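Local coordinates for protein ribonucleotide monophosphatase NagD (PDB 2C4N) that removes phosphate from nucleotides, probably across a broad range of substrates, as a magnesium-dependent hydrolase of the HAD superfamily, at residues S71-Q82 / A138-D146. Residues are numbered along the deposited sequence; the frame is centred on the assembly and turned at random.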
loop_
_atom_site.group_PDB
_atom_site.type_symbol
_atom_site.label_atom_id
_atom_site.label_comp_id
_atom_site.label_asym_id
_atom_site.label_seq_id
_atom_site.Cartn_x
_atom_site.Cartn_y
_atom_site.Cartn_z
ATOM N N SER A 71 20.283 15.531 -6.853
ATOM C CA SER A 71 19.551 14.461 -7.516
ATOM C C SER A 71 19.328 14.797 -8.988
ATOM O O SER A 71 19.051 13.908 -9.786
ATOM C CB SER A 71 18.203 14.216 -6.830
ATOM O OG SER A 71 17.403 15.380 -6.833
ATOM N N ALA A 72 19.442 16.076 -9.344
ATOM C CA ALA A 72 19.257 16.490 -10.737
ATOM C C ALA A 72 20.499 16.111 -11.530
ATOM O O ALA A 72 20.414 15.601 -12.644
ATOM C CB ALA A 72 19.001 18.003 -10.826
ATOM N N MET A 73 21.659 16.366 -10.941
ATOM C CA MET A 73 22.930 16.021 -11.568
ATOM C C MET A 73 23.029 14.506 -11.692
ATOM O O MET A 73 23.453 13.983 -12.718
ATOM C CB MET A 73 24.087 16.551 -10.718
ATOM C CG MET A 73 24.088 18.066 -10.564
ATOM S SD MET A 73 25.377 18.606 -9.445
ATOM C CE MET A 73 25.083 20.377 -9.375
ATOM N N ALA A 74 22.635 13.811 -10.630
ATOM C CA ALA A 74 22.668 12.353 -10.603
ATOM C C ALA A 74 21.738 11.770 -11.654
ATOM O O ALA A 74 22.065 10.773 -12.298
ATOM C CB ALA A 74 22.284 11.842 -9.212
ATOM N N THR A 75 20.580 12.398 -11.837
ATOM C CA THR A 75 19.618 11.933 -12.835
ATOM C C THR A 75 20.200 12.113 -14.236
ATOM O O THR A 75 20.066 11.241 -15.091
ATOM C CB THR A 75 18.288 12.704 -12.728
ATOM O OG1 THR A 75 17.668 12.411 -11.469
ATOM C CG2 THR A 75 17.352 12.315 -13.866
ATOM N N ALA A 76 20.860 13.243 -14.465
ATOM C CA ALA A 76 21.472 13.498 -15.766
ATOM C C ALA A 76 22.570 12.466 -16.009
ATOM O O ALA A 76 22.693 11.933 -17.107
ATOM C CB ALA A 76 22.060 14.918 -15.813
ATOM N N ASP A 77 23.362 12.181 -14.977
ATOM C CA ASP A 77 24.440 11.205 -15.094
ATOM C C ASP A 77 23.878 9.822 -15.381
ATOM O O ASP A 77 24.473 9.043 -16.120
ATOM C CB ASP A 77 25.282 11.153 -13.816
ATOM C CG ASP A 77 26.256 12.313 -13.709
ATOM O OD1 ASP A 77 26.610 12.888 -14.759
ATOM O OD2 ASP A 77 26.686 12.636 -12.581
ATOM N N PHE A 78 22.729 9.523 -14.785
ATOM C CA PHE A 78 22.068 8.241 -14.988
ATOM C C PHE A 78 21.614 8.107 -16.443
ATOM O O PHE A 78 21.839 7.084 -17.084
ATOM C CB PHE A 78 20.868 8.139 -14.038
ATOM C CG PHE A 78 19.969 6.959 -14.300
ATOM C CD1 PHE A 78 19.014 7.002 -15.315
ATOM C CD2 PHE A 78 20.073 5.805 -13.528
ATOM C CE1 PHE A 78 18.176 5.916 -15.557
ATOM C CE2 PHE A 78 19.237 4.713 -13.764
ATOM C CZ PHE A 78 18.288 4.767 -14.781
ATOM N N LEU A 79 20.990 9.158 -16.956
ATOM C CA LEU A 79 20.467 9.170 -18.319
ATOM C C LEU A 79 21.533 9.269 -19.410
ATOM O O LEU A 79 21.319 8.825 -20.542
ATOM C CB LEU A 79 19.459 10.311 -18.456
ATOM C CG LEU A 79 18.222 10.125 -17.565
ATOM C CD1 LEU A 79 17.355 11.368 -17.582
ATOM C CD2 LEU A 79 17.444 8.917 -18.050
ATOM N N ARG A 80 22.672 9.863 -19.074
ATOM C CA ARG A 80 23.766 9.996 -20.027
ATOM C C ARG A 80 24.140 8.629 -20.570
ATOM O O ARG A 80 24.365 8.467 -21.767
ATOM C CB ARG A 80 25.000 10.598 -19.354
ATOM C CG ARG A 80 25.174 12.086 -19.537
ATOM C CD ARG A 80 26.569 12.514 -19.093
ATOM N NE ARG A 80 26.741 13.959 -19.192
ATOM C CZ ARG A 80 26.332 14.830 -18.278
ATOM N NH1 ARG A 80 25.730 14.411 -17.173
ATOM N NH2 ARG A 80 26.518 16.126 -18.482
ATOM N N ARG A 81 24.196 7.650 -19.673
ATOM C CA ARG A 81 24.573 6.289 -20.030
ATOM C C ARG A 81 23.433 5.481 -20.635
ATOM O O ARG A 81 23.566 4.275 -20.833
ATOM C CB ARG A 81 25.095 5.542 -18.796
ATOM C CG ARG A 81 25.444 6.420 -17.591
ATOM C CD ARG A 81 26.911 6.261 -17.191
ATOM N NE ARG A 81 27.161 6.573 -15.782
ATOM C CZ ARG A 81 26.888 5.751 -14.772
ATOM N NH1 ARG A 81 26.352 4.563 -15.010
ATOM N NH2 ARG A 81 27.162 6.110 -13.524
ATOM N N GLN A 82 22.313 6.133 -20.927
ATOM C CA GLN A 82 21.179 5.414 -21.489
ATOM C C GLN A 82 20.982 5.665 -22.975
ATOM O O GLN A 82 21.397 6.690 -23.508
ATOM C CB GLN A 82 19.884 5.785 -20.758
ATOM C CG GLN A 82 19.913 5.620 -19.242
ATOM C CD GLN A 82 20.386 4.254 -18.789
ATOM O OE1 GLN A 82 19.994 3.232 -19.346
ATOM N NE2 GLN A 82 21.227 4.232 -17.758
ATOM N N ALA A 138 6.681 4.678 -21.708
ATOM C CA ALA A 138 7.851 5.531 -21.540
ATOM C C ALA A 138 8.596 5.145 -20.264
ATOM O O ALA A 138 7.977 4.735 -19.277
ATOM C CB ALA A 138 7.422 6.986 -21.474
ATOM N N ARG A 139 9.921 5.262 -20.279
ATOM C CA ARG A 139 10.714 4.939 -19.096
ATOM C C ARG A 139 10.499 6.044 -18.052
ATOM O O ARG A 139 10.818 7.215 -18.283
ATOM C CB ARG A 139 12.191 4.793 -19.490
ATOM C CG ARG A 139 12.411 3.607 -20.442
ATOM C CD ARG A 139 13.807 3.584 -21.059
ATOM N NE ARG A 139 14.864 3.390 -20.068
ATOM C CZ ARG A 139 16.152 3.249 -20.372
ATOM N NH1 ARG A 139 16.538 3.281 -21.640
ATOM N NH2 ARG A 139 17.052 3.081 -19.413
ATOM N N PHE A 140 9.949 5.644 -16.908
ATOM C CA PHE A 140 9.586 6.535 -15.803
ATOM C C PHE A 140 10.709 6.733 -14.763
ATOM O O PHE A 140 11.022 5.829 -13.988
ATOM C CB PHE A 140 8.320 5.948 -15.155
ATOM C CG PHE A 140 7.564 6.898 -14.253
ATOM C CD1 PHE A 140 7.815 8.269 -14.248
ATOM C CD2 PHE A 140 6.560 6.400 -13.424
ATOM C CE1 PHE A 140 7.075 9.130 -13.424
ATOM C CE2 PHE A 140 5.814 7.244 -12.599
ATOM C CZ PHE A 140 6.069 8.612 -12.596
ATOM N N ILE A 141 11.302 7.926 -14.762
ATOM C CA ILE A 141 12.397 8.267 -13.849
ATOM C C ILE A 141 12.029 9.502 -13.029
ATOM O O ILE A 141 11.440 10.447 -13.554
ATOM C CB ILE A 141 13.695 8.624 -14.624
ATOM C CG1 ILE A 141 13.960 7.605 -15.735
ATOM C CG2 ILE A 141 14.866 8.694 -13.661
ATOM C CD1 ILE A 141 14.213 6.206 -15.245
ATOM N N ALA A 142 12.404 9.505 -11.753
ATOM C CA ALA A 142 12.116 10.639 -10.876
ATOM C C ALA A 142 13.369 10.971 -10.070
ATOM O O ALA A 142 14.113 10.073 -9.674
ATOM C CB ALA A 142 10.951 10.305 -9.944
ATOM N N THR A 143 13.601 12.255 -9.816
ATOM C CA THR A 143 14.797 12.665 -9.084
ATOM C C THR A 143 14.881 12.212 -7.628
ATOM O O THR A 143 15.926 11.736 -7.190
ATOM C CB THR A 143 14.996 14.207 -9.142
ATOM O OG1 THR A 143 13.859 14.872 -8.587
ATOM C CG2 THR A 143 15.194 14.660 -10.578
ATOM N N ASN A 144 13.798 12.350 -6.869
ATOM C CA ASN A 144 13.826 11.952 -5.461
ATOM C C ASN A 144 12.421 11.624 -4.946
ATOM O O ASN A 144 11.443 12.227 -5.373
ATOM C CB ASN A 144 14.472 13.065 -4.615
ATOM C CG ASN A 144 13.735 14.396 -4.718
ATOM O OD1 ASN A 144 13.595 14.969 -5.802
ATOM N ND2 ASN A 144 13.265 14.895 -3.580
ATOM N N PRO A 145 12.316 10.672 -4.006
ATOM C CA PRO A 145 11.033 10.248 -3.436
ATOM C C PRO A 145 10.376 11.154 -2.395
ATOM O O PRO A 145 9.216 10.943 -2.036
ATOM C CB PRO A 145 11.357 8.869 -2.875
ATOM C CG PRO A 145 12.758 9.059 -2.357
ATOM C CD PRO A 145 13.433 9.884 -3.450
ATOM N N ASP A 146 11.104 12.150 -1.907
ATOM C CA ASP A 146 10.562 13.065 -0.904
ATOM C C ASP A 146 9.204 13.622 -1.341
ATOM O O ASP A 146 9.061 14.107 -2.467
ATOM C CB ASP A 146 11.556 14.200 -0.677
ATOM C CG ASP A 146 12.923 13.691 -0.291
ATOM O OD1 ASP A 146 13.184 13.538 0.921
ATOM O OD2 ASP A 146 13.733 13.426 -1.202
HETATM O O HOH W 1 19.326 2.298 -22.040
#
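Gln82 OE1 takes two donors: Arg139 NH2, 2.9 Å away, and a water that also accepts from Arg139 NH1. The guanidinium offers its edge to both; the amide stands nearly perpendicular to it (84° between planes), and NH2 comes to OE1 from above the carbonyl plane rather than along a lone pair. The bend at chi2 of Gln82 (-52°) turns its amide back toward Phe78, where NE2 donates to Phe78 O at 3.0 Å and lies over the centre of that ring. Replacing Gln82 by alanine is likely to cost Arg139 this acceptor, leaving Pro234 O of the second subunit to hold NH2, and to take the amide from Phe78. Further along, Ile141 CD1 reaches Phe78 CE1 at 4.0 Å, while Ile141 CG1 makes a looser contact with Leu79 CD2. At the start of the helix, Thr75 OG1 donates to Ser71 O (2.6 Å), which Thr75 N also grips; Thr143 CG2 lies 3.5 Å from that hydroxyl. Ser71 CB packs on Thr143 O. Thr143 OG1 holds Asn144 OD1, and Asn144 ND2 runs almost straight (176°) to Asp146 OD2. Helix 71-80, following the outer strand 68-70 of the core sheet, thus packs on the separate four-stranded sheet, consistent with a HAD cap domain. Asn43, a probable substrate-binding residue, bonds both Ser71 OG and Asp146, thought to confer substrate specificity, so this polar end borders the probable substrate site.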